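Local coordinates for DegV family protein (Thermus thermophilus, PDB 2DT8) that binds fatty acids, palmitic acid among them, and also carries a zinc ion, at residues A[173-187]-A[194-207]. Residues are numbered along the deposited sequence; the frame is centred on the assembly and turned at random.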
loop_
_atom_site.group_PDB
_atom_site.type_symbol
_atom_site.label_atom_id
_atom_site.label_comp_id
_atom_site.label_asym_id
_atom_site.label_seq_id
_atom_site.Cartn_x
_atom_site.Cartn_y
_atom_site.Cartn_z
ATOM N N GLY A 173 -4.591 -14.795 -6.251
ATOM C CA GLY A 173 -5.893 -15.393 -6.507
ATOM C C GLY A 173 -6.695 -14.757 -7.627
ATOM O O GLY A 173 -7.710 -15.304 -8.061
ATOM N N ALA A 174 -6.273 -13.586 -8.094
ATOM C CA ALA A 174 -6.993 -12.927 -9.177
ATOM C C ALA A 174 -6.803 -13.707 -10.472
ATOM O O ALA A 174 -7.422 -13.411 -11.489
ATOM C CB ALA A 174 -6.501 -11.489 -9.350
ATOM N N GLN A 175 -5.935 -14.709 -10.429
ATOM C CA GLN A 175 -5.702 -15.522 -11.611
ATOM C C GLN A 175 -6.985 -16.245 -12.005
ATOM O O GLN A 175 -7.172 -16.598 -13.167
ATOM C CB GLN A 175 -4.619 -16.547 -11.338
ATOM C CG GLN A 175 -4.249 -17.368 -12.546
ATOM C CD GLN A 175 -2.831 -17.101 -12.963
ATOM O OE1 GLN A 175 -2.567 -16.280 -13.842
ATOM N NE2 GLN A 175 -1.895 -17.768 -12.301
ATOM N N ALA A 176 -7.864 -16.461 -11.030
ATOM C CA ALA A 176 -9.128 -17.147 -11.284
ATOM C C ALA A 176 -9.992 -16.349 -12.258
ATOM O O ALA A 176 -10.893 -16.895 -12.890
ATOM C CB ALA A 176 -9.883 -17.364 -9.971
ATOM N N PHE A 177 -9.719 -15.052 -12.382
ATOM C CA PHE A 177 -10.498 -14.218 -13.290
ATOM C C PHE A 177 -9.928 -14.180 -14.699
ATOM O O PHE A 177 -10.605 -13.747 -15.624
ATOM C CB PHE A 177 -10.595 -12.777 -12.769
ATOM C CG PHE A 177 -11.466 -12.615 -11.552
ATOM C CD1 PHE A 177 -12.431 -13.568 -11.228
ATOM C CD2 PHE A 177 -11.342 -11.489 -10.744
ATOM C CE1 PHE A 177 -13.260 -13.400 -10.116
ATOM C CE2 PHE A 177 -12.165 -11.309 -9.631
ATOM C CZ PHE A 177 -13.126 -12.269 -9.318
ATOM N N LEU A 178 -8.686 -14.619 -14.868
ATOM C CA LEU A 178 -8.070 -14.585 -16.193
ATOM C C LEU A 178 -8.948 -15.281 -17.217
ATOM O O LEU A 178 -9.325 -14.694 -18.233
ATOM C CB LEU A 178 -6.693 -15.249 -16.172
ATOM C CG LEU A 178 -5.575 -14.496 -15.452
ATOM C CD1 LEU A 178 -4.285 -15.271 -15.598
ATOM C CD2 LEU A 178 -5.413 -13.110 -16.043
ATOM N N GLY A 179 -9.281 -16.533 -16.933
ATOM C CA GLY A 179 -10.107 -17.296 -17.849
ATOM C C GLY A 179 -11.610 -17.303 -17.562
ATOM O O GLY A 179 -12.347 -18.179 -17.993
ATOM N N THR A 180 -12.015 -16.236 -16.853
ATOM C CA THR A 180 -13.412 -16.174 -16.470
ATOM C C THR A 180 -13.980 -14.754 -16.387
ATOM O O THR A 180 -15.177 -14.543 -16.239
ATOM C CB THR A 180 -13.690 -16.810 -15.171
ATOM O OG1 THR A 180 -13.108 -16.032 -14.117
ATOM C CG2 THR A 180 -13.237 -18.253 -15.027
ATOM N N LEU A 181 -13.041 -13.803 -16.535
ATOM C CA LEU A 181 -13.462 -12.420 -16.426
ATOM C C LEU A 181 -14.122 -11.721 -17.616
ATOM O O LEU A 181 -14.913 -10.798 -17.468
ATOM C CB LEU A 181 -12.175 -11.542 -16.157
ATOM C CG LEU A 181 -12.442 -10.074 -15.819
ATOM C CD1 LEU A 181 -13.344 -9.907 -14.594
ATOM C CD2 LEU A 181 -11.165 -9.289 -15.524
ATOM N N LEU A 182 -13.761 -12.247 -18.801
ATOM C CA LEU A 182 -14.305 -11.639 -19.999
ATOM C C LEU A 182 -14.170 -10.114 -20.041
ATOM O O LEU A 182 -13.085 -9.558 -19.927
ATOM C CB LEU A 182 -15.677 -12.277 -20.275
ATOM C CG LEU A 182 -15.556 -13.750 -20.687
ATOM C CD1 LEU A 182 -16.894 -14.460 -20.564
ATOM C CD2 LEU A 182 -15.056 -13.817 -22.119
ATOM N N ASN A 183 -15.138 -9.433 -20.267
ATOM C CA ASN A 183 -15.354 -8.001 -20.305
ATOM C C ASN A 183 -15.825 -7.336 -19.009
ATOM O O ASN A 183 -15.979 -6.125 -18.923
ATOM C CB ASN A 183 -16.214 -7.691 -21.492
ATOM C CG ASN A 183 -15.576 -8.041 -22.830
ATOM O OD1 ASN A 183 -14.398 -7.755 -23.062
ATOM N ND2 ASN A 183 -16.352 -8.654 -23.716
ATOM N N LEU A 184 -16.013 -8.213 -18.008
ATOM C CA LEU A 184 -16.489 -7.693 -16.741
ATOM C C LEU A 184 -15.416 -6.909 -15.913
ATOM O O LEU A 184 -14.237 -7.034 -16.249
ATOM C CB LEU A 184 -16.980 -8.846 -15.772
ATOM C CG LEU A 184 -18.189 -9.655 -16.232
ATOM C CD1 LEU A 184 -18.278 -10.919 -15.397
ATOM C CD2 LEU A 184 -19.441 -8.811 -16.087
ATOM N N LYS A 185 -15.797 -6.107 -14.915
ATOM C CA LYS A 185 -14.815 -5.352 -14.132
ATOM C C LYS A 185 -14.486 -6.182 -12.906
ATOM O O LYS A 185 -15.385 -6.617 -12.196
ATOM C CB LYS A 185 -15.369 -3.995 -13.687
ATOM C CG LYS A 185 -15.916 -3.142 -14.822
ATOM C CD LYS A 185 -14.919 -2.961 -15.962
ATOM C CE LYS A 185 -15.556 -2.145 -17.082
ATOM N NZ LYS A 185 -14.638 -1.962 -18.236
ATOM N N PRO A 186 -13.194 -6.414 -12.637
ATOM C CA PRO A 186 -12.788 -7.212 -11.479
ATOM C C PRO A 186 -12.720 -6.420 -10.185
ATOM O O PRO A 186 -12.344 -5.249 -10.185
ATOM C CB PRO A 186 -11.414 -7.721 -11.887
ATOM C CG PRO A 186 -10.843 -6.522 -12.612
ATOM C CD PRO A 186 -12.026 -6.042 -13.460
ATOM N N VAL A 187 -13.118 -7.058 -9.090
ATOM C CA VAL A 187 -13.028 -6.432 -7.779
ATOM C C VAL A 187 -12.084 -7.343 -7.015
ATOM O O VAL A 187 -12.312 -8.554 -6.901
ATOM C CB VAL A 187 -14.397 -6.338 -7.092
ATOM C CG1 VAL A 187 -14.236 -5.728 -5.704
ATOM C CG2 VAL A 187 -15.328 -5.467 -7.940
ATOM N N ARG A 194 -1.636 -11.478 0.251
ATOM C CA ARG A 194 -1.673 -11.958 -1.127
ATOM C C ARG A 194 -2.951 -11.473 -1.813
ATOM O O ARG A 194 -4.020 -11.461 -1.207
ATOM C CB ARG A 194 -1.624 -13.494 -1.113
ATOM C CG ARG A 194 -1.966 -14.208 -2.417
ATOM C CD ARG A 194 -2.028 -15.723 -2.160
ATOM N NE ARG A 194 -2.715 -16.481 -3.208
ATOM C CZ ARG A 194 -2.132 -16.976 -4.296
ATOM N NH1 ARG A 194 -0.834 -16.802 -4.500
ATOM N NH2 ARG A 194 -2.854 -17.649 -5.185
ATOM N N VAL A 195 -2.842 -11.084 -3.079
ATOM C CA VAL A 195 -4.010 -10.620 -3.818
ATOM C C VAL A 195 -4.995 -11.776 -3.990
ATOM O O VAL A 195 -4.595 -12.912 -4.257
ATOM C CB VAL A 195 -3.600 -10.073 -5.205
ATOM C CG1 VAL A 195 -4.843 -9.769 -6.045
ATOM C CG2 VAL A 195 -2.760 -8.805 -5.022
ATOM N N GLU A 196 -6.278 -11.481 -3.825
ATOM C CA GLU A 196 -7.322 -12.485 -3.978
ATOM C C GLU A 196 -8.507 -11.874 -4.697
ATOM O O GLU A 196 -8.675 -10.652 -4.715
ATOM C CB GLU A 196 -7.778 -13.015 -2.614
ATOM C CG GLU A 196 -6.701 -13.725 -1.783
ATOM C CD GLU A 196 -6.190 -15.021 -2.409
ATOM O OE1 GLU A 196 -6.807 -15.522 -3.371
ATOM O OE2 GLU A 196 -5.163 -15.546 -1.917
ATOM N N ALA A 197 -9.332 -12.722 -5.289
ATOM C CA ALA A 197 -10.508 -12.261 -6.011
ATOM C C ALA A 197 -11.612 -11.903 -5.025
ATOM O O ALA A 197 -11.758 -12.548 -3.981
ATOM C CB ALA A 197 -10.987 -13.350 -6.966
ATOM N N ALA A 198 -12.388 -10.874 -5.364
ATOM C CA ALA A 198 -13.484 -10.422 -4.521
ATOM C C ALA A 198 -14.692 -9.973 -5.337
ATOM O O ALA A 198 -15.329 -8.969 -5.010
ATOM C CB ALA A 198 -13.020 -9.283 -3.623
ATOM N N GLY A 199 -14.981 -10.688 -6.416
ATOM C CA GLY A 199 -16.148 -10.363 -7.221
ATOM C C GLY A 199 -15.885 -9.745 -8.580
ATOM O O GLY A 199 -14.762 -9.355 -8.900
ATOM N N ARG A 200 -16.942 -9.671 -9.386
ATOM C CA ARG A 200 -16.896 -9.101 -10.728
ATOM C C ARG A 200 -18.226 -8.397 -10.977
ATOM O O ARG A 200 -19.260 -8.832 -10.479
ATOM C CB ARG A 200 -16.708 -10.196 -11.776
ATOM C CG ARG A 200 -15.358 -10.865 -11.740
ATOM C CD ARG A 200 -15.367 -12.099 -12.618
ATOM N NE ARG A 200 -16.335 -13.078 -12.135
ATOM C CZ ARG A 200 -16.597 -14.230 -12.742
ATOM N NH1 ARG A 200 -15.960 -14.548 -13.858
ATOM N NH2 ARG A 200 -17.496 -15.062 -12.232
ATOM N N ALA A 201 -18.202 -7.322 -11.756
ATOM C CA ALA A 201 -19.427 -6.577 -12.023
ATOM C C ALA A 201 -19.481 -6.048 -13.458
ATOM O O ALA A 201 -18.466 -5.821 -14.103
ATOM C CB ALA A 201 -19.547 -5.410 -11.045
ATOM N N ARG A 202 -20.670 -5.991 -13.992
ATOM C CA ARG A 202 -20.846 -5.366 -15.289
ATOM C C ARG A 202 -20.953 -3.820 -15.163
ATOM O O ARG A 202 -22.003 -3.260 -14.879
ATOM C CB ARG A 202 -22.163 -5.864 -15.993
ATOM C CG ARG A 202 -22.426 -5.295 -17.366
ATOM C CD ARG A 202 -23.724 -5.812 -17.965
ATOM N NE ARG A 202 -23.643 -5.917 -19.421
ATOM C CZ ARG A 202 -23.271 -4.665 -19.745
ATOM N NH1 ARG A 202 -23.844 -3.515 -19.436
ATOM N NH2 ARG A 202 -22.366 -4.723 -20.725
ATOM N N GLY A 203 -19.785 -3.255 -15.582
ATOM C CA GLY A 203 -19.683 -1.811 -15.504
ATOM C C GLY A 203 -19.022 -1.236 -14.249
ATOM O O GLY A 203 -19.050 -1.824 -13.176
ATOM N N GLU A 204 -18.429 -0.049 -14.465
ATOM C CA GLU A 204 -17.771 0.588 -13.340
ATOM C C GLU A 204 -18.663 0.891 -12.111
ATOM O O GLU A 204 -18.298 0.717 -10.956
ATOM C CB GLU A 204 -17.046 1.912 -13.810
ATOM C CG GLU A 204 -16.345 2.756 -12.753
ATOM C CD GLU A 204 -16.049 4.165 -13.246
ATOM O OE1 GLU A 204 -15.175 4.315 -14.129
ATOM O OE2 GLU A 204 -16.695 5.115 -12.755
ATOM N N LYS A 205 -19.879 1.332 -12.481
ATOM C CA LYS A 205 -20.844 1.595 -11.432
ATOM C C LYS A 205 -21.224 0.428 -10.517
ATOM O O LYS A 205 -21.254 0.544 -9.299
ATOM C CB LYS A 205 -22.203 2.198 -12.005
ATOM C CG LYS A 205 -23.263 2.561 -10.978
ATOM C CD LYS A 205 -24.426 3.303 -11.620
ATOM C CE LYS A 205 -25.471 3.697 -10.576
ATOM N NZ LYS A 205 -26.601 4.487 -11.159
ATOM N N LYS A 206 -21.524 -0.694 -11.196
ATOM C CA LYS A 206 -21.883 -1.868 -10.426
ATOM C C LYS A 206 -20.702 -2.359 -9.562
ATOM O O LYS A 206 -20.837 -2.875 -8.459
ATOM C CB LYS A 206 -22.506 -3.052 -11.256
ATOM C CG LYS A 206 -23.944 -2.813 -11.698
ATOM C CD LYS A 206 -24.507 -3.968 -12.501
ATOM C CE LYS A 206 -25.935 -3.656 -12.902
ATOM N NZ LYS A 206 -26.672 -3.108 -11.728
ATOM N N ALA A 207 -19.524 -2.147 -10.174
ATOM C CA ALA A 207 -18.316 -2.474 -9.442
ATOM C C ALA A 207 -18.176 -1.668 -8.140
ATOM O O ALA A 207 -17.843 -2.195 -7.067
ATOM C CB ALA A 207 -17.041 -2.228 -10.298
HETATM O O HOH W 1 -18.141 -4.504 -17.539
#
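Arg-200 crosses obliquely over the ring of Phe-177, a worked example of how an arginine can spend its length on apolar packing. Its CB sits 4.0 Å from Leu-184 CD1. CG, placed anti to the carbonyl carbon (chi1 -68°), rides over one face of the ring in a CH-pi contact, 3.7 Å from the centroid, and touches Leu-181 CD1 as well. CD stays on that face, 3.5 Å from Phe-177 CE1. A bend at chi3 then leaves the guanidinium almost parallel to the ring, 4° between planes, with Leu-184 CD1 over one of its faces. Ala-197 CB packs on the other face of the ring, 3.4 Å from Phe-177 CZ. With Phe-177 cut back to an alanine, the Arg-200 methylenes would probably lose their flat support and a gap would open between them and Ala-197. Strands 185-191 and 194-201 form an antiparallel hairpin, where Lys-185 N bonds Ala-201 O (2.8 Å) and Ala-198 and Gly-199 face Val-187 as a classic beta bulge. Val-195, on the same strand, touches the bound palmitic acid. Residues 173-184 are thus joined to strand 194-201 by a backbone bond from Gly-173 N to Val-195 O (2.7 Å) and otherwise mainly by apolar contact round Phe-177 and the Arg-200 methylenes.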